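Predicted acetamidase/formamidase (PDB 3TKK) probably hydrolyses carbon-nitrogen bonds in linear amides such as formamide or acetamide, and carries zinc and calcium ions. Local coordinates at residues A[138-143]-A[173-178]. Residues are numbered along the deposited sequence; the frame is centred on the assembly and turned at random.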
ATOM      1  N   GLY A 138      -6.759  -1.794  20.822  1.00 17.44           N
ATOM      2  CA  GLY A 138      -6.429  -0.426  21.259  1.00 17.78           C
ATOM      3  C   GLY A 138      -6.412  -0.276  22.760  1.00 19.40           C
ATOM      4  O   GLY A 138      -6.768  -1.206  23.514  1.00 18.56           O
ATOM      5  N   VAL A 139      -6.062   0.915  23.211  1.00 18.86           N
ATOM      6  CA  VAL A 139      -6.148   1.291  24.599  1.00 19.58           C
ATOM      7  C   VAL A 139      -7.067   2.516  24.692  1.00 21.18           C
ATOM      8  O   VAL A 139      -7.530   3.016  23.694  1.00 19.75           O
ATOM      9  CB  VAL A 139      -4.749   1.731  25.075  1.00 20.06           C
ATOM     10  CG1 VAL A 139      -3.736   0.592  24.869  1.00 19.82           C
ATOM     11  CG2 VAL A 139      -4.277   3.094  24.234  1.00 20.19           C
ATOM     12  N   ALA A 140      -7.345   2.955  25.922  1.00 20.79           N
ATOM     13  CA  ALA A 140      -8.238   4.086  26.093  1.00 21.74           C
ATOM     14  C   ALA A 140      -7.539   5.370  25.664  1.00 22.76           C
ATOM     15  O   ALA A 140      -6.375   5.578  25.933  1.00 23.07           O
ATOM     16  CB  ALA A 140      -8.716   4.233  27.569  1.00 24.13           C
ATOM     17  N   PRO A 141      -8.285   6.232  24.965  1.00 26.35           N
ATOM     18  CA  PRO A 141      -7.803   7.549  24.685  1.00 27.59           C
ATOM     19  C   PRO A 141      -7.675   8.418  25.923  1.00 31.14           C
ATOM     20  O   PRO A 141      -8.281   8.146  26.990  1.00 29.13           O
ATOM     21  CB  PRO A 141      -8.890   8.178  23.757  1.00 29.66           C
ATOM     22  CG  PRO A 141      -9.980   7.142  23.535  1.00 30.06           C
ATOM     23  CD  PRO A 141      -9.701   6.008  24.598  1.00 28.30           C
ATOM     24  N   LYS A 142      -6.928   9.508  25.769  1.00 35.19           N
ATOM     25  CA  LYS A 142      -6.711  10.444  26.875  1.00 39.71           C
ATOM     26  C   LYS A 142      -8.044  10.974  27.357  1.00 41.09           C
ATOM     27  O   LYS A 142      -8.354  10.928  28.510  1.00 43.37           O
ATOM     28  CB  LYS A 142      -5.809  11.577  26.389  1.00 42.93           C
ATOM     29  CG  LYS A 142      -5.088  12.365  27.508  1.00 50.54           C
ATOM     30  CD  LYS A 142      -4.082  13.304  26.764  1.00 53.37           C
ATOM     31  CE  LYS A 142      -4.267  14.816  27.092  1.00 56.34           C
ATOM     32  NZ  LYS A 142      -3.837  15.559  25.839  1.00 56.40           N
ATOM     33  N   GLU A 143      -8.908  11.393  26.472  1.00 43.58           N
ATOM     34  CA  GLU A 143     -10.108  12.059  26.991  1.00 47.88           C
ATOM     35  C   GLU A 143     -11.451  11.461  26.516  1.00 47.37           C
ATOM     36  O   GLU A 143     -11.940  10.498  27.124  1.00 42.75           O
ATOM     37  CB  GLU A 143     -10.003  13.578  26.768  1.00 52.58           C
ATOM     38  CG  GLU A 143     -11.059  14.429  27.581  1.00 59.54           C
ATOM     39  CD  GLU A 143     -11.225  13.962  29.058  1.00 62.25           C
ATOM     40  OE1 GLU A 143     -12.299  13.393  29.432  1.00 62.46           O
ATOM     41  OE2 GLU A 143     -10.271  14.157  29.852  1.00 63.66           O
ATOM     42  N   VAL A 173       0.371   4.981  25.704  1.00 26.26           N
ATOM     43  CA  VAL A 173      -0.523   4.907  26.884  1.00 23.28           C
ATOM     44  C   VAL A 173      -1.051   6.302  27.220  1.00 27.66           C
ATOM     45  O   VAL A 173      -0.285   7.253  27.443  1.00 28.82           O
ATOM     46  CB  VAL A 173       0.224   4.290  28.119  1.00 26.19           C
ATOM     47  CG1 VAL A 173      -0.730   4.026  29.258  1.00 24.37           C
ATOM     48  CG2 VAL A 173       0.770   2.865  27.701  1.00 23.42           C
ATOM     49  N   PHE A 174      -2.376   6.434  27.232  1.00 25.39           N
ATOM     50  CA  PHE A 174      -3.031   7.676  27.557  1.00 24.57           C
ATOM     51  C   PHE A 174      -3.536   7.722  28.984  1.00 26.03           C
ATOM     52  O   PHE A 174      -3.644   8.801  29.531  1.00 30.59           O
ATOM     53  CB  PHE A 174      -4.104   8.000  26.520  1.00 24.02           C
ATOM     54  CG  PHE A 174      -3.506   8.109  25.107  1.00 23.42           C
ATOM     55  CD1 PHE A 174      -2.750   9.231  24.746  1.00 27.67           C
ATOM     56  CD2 PHE A 174      -3.615   7.081  24.226  1.00 23.78           C
ATOM     57  CE1 PHE A 174      -2.182   9.322  23.515  1.00 24.40           C
ATOM     58  CE2 PHE A 174      -3.022   7.133  22.978  1.00 23.47           C
ATOM     59  CZ  PHE A 174      -2.321   8.237  22.588  1.00 23.60           C
ATOM     60  N   VAL A 175      -3.849   6.560  29.586  1.00 27.46           N
ATOM     61  CA  VAL A 175      -4.395   6.512  30.919  1.00 29.69           C
ATOM     62  C   VAL A 175      -3.778   5.402  31.682  1.00 26.31           C
ATOM     63  O   VAL A 175      -3.329   4.366  31.154  1.00 27.65           O
ATOM     64  CB  VAL A 175      -5.920   6.302  30.977  1.00 30.98           C
ATOM     65  CG1 VAL A 175      -6.609   7.191  29.972  1.00 31.14           C
ATOM     66  CG2 VAL A 175      -6.224   4.897  30.623  1.00 28.39           C
ATOM     67  N   GLU A 176      -3.791   5.619  32.968  1.00 26.69           N
ATOM     68  CA  GLU A 176      -3.306   4.652  33.936  1.00 30.25           C
ATOM     69  C   GLU A 176      -3.860   3.255  33.653  1.00 26.00           C
ATOM     70  O   GLU A 176      -5.069   3.105  33.521  1.00 27.63           O
ATOM     71  CB  GLU A 176      -3.707   5.132  35.346  1.00 32.99           C
ATOM     72  CG  GLU A 176      -3.118   4.368  36.478  1.00 40.82           C
ATOM     73  CD  GLU A 176      -1.624   4.678  36.732  1.00 43.33           C
ATOM     74  OE1 GLU A 176      -1.173   5.757  36.381  1.00 47.41           O
ATOM     75  OE2 GLU A 176      -0.883   3.820  37.263  1.00 46.11           O
ATOM     76  N   GLY A 177      -2.980   2.267  33.585  1.00 25.72           N
ATOM     77  CA  GLY A 177      -3.314   0.854  33.383  1.00 25.04           C
ATOM     78  C   GLY A 177      -3.596   0.569  31.862  1.00 23.85           C
ATOM     79  O   GLY A 177      -3.890  -0.511  31.515  1.00 23.31           O
ATOM     80  N   ALA A 178      -3.485   1.602  31.013  1.00 23.61           N
ATOM     81  CA  ALA A 178      -3.657   1.588  29.563  1.00 22.66           C
ATOM     82  C   ALA A 178      -5.089   1.211  29.165  1.00 22.08           C
ATOM     83  O   ALA A 178      -5.563   1.760  28.230  1.00 23.26           O
ATOM     84  CB  ALA A 178      -2.594   0.579  28.862  1.00 22.38           C
TER
HETATM   85  O   HOH W   1      -4.532   4.259  27.472  1.00  2.00           O
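Ala140 N donates to Ala178 O (3.2 Å) in an almost straight bond, with the donor nearly in line with the carbonyl (C=O...N 169°), and this joins the irregular loop after strand 133-138 to the loop before strand 180-186. Beside it a water bridges the two backbones: it donates to Ala140 O (2.7 Å) and to Ala178 O, and accepts from Phe174 N. Ala178 O is thus gripped by an amide and a water, while Val175-Ala178 forms a type II turn closed by Ala178 N to Val175 O; Gly177 suits its third position, where phi is positive.

Phe174 has the most surface covered by the other loop, 83 Å². Its CB lies 3.3 Å from Lys142 N and also close to Ala140 O, and its CG is anti to its own carbonyl carbon (chi1 -59°). Ala140 O and Val139 CG2 then sit at the ring edge, the methyl 4.0 Å from Phe174 CD2, with the two side chains crossing at about a right angle. The other branch of Val139, CG1, meets the methyl of Ala178, and Leu77 of strand 76-86 touches both residues. The short methyl of Ala140 rests on Val175 CG2 (4.0 Å) beside the Ala140 N to Ala178 O bond, while Val175 CG1 approaches Pro141 O. Of the Lys142 side chain, CB meets Phe174 CB, while the amine leads away, as suits a long, charged residue at an exposed margin.

Ala140 N and O, Phe174 N and Ala178 O are therefore matched through one direct bond and one shared water, and the Phe174 ring and the valine and alanine methyls pack around them. This is structural packing away from the zinc and calcium sites, in which backbone bonds and apolar contacts, not side-chain charges, join the two loops.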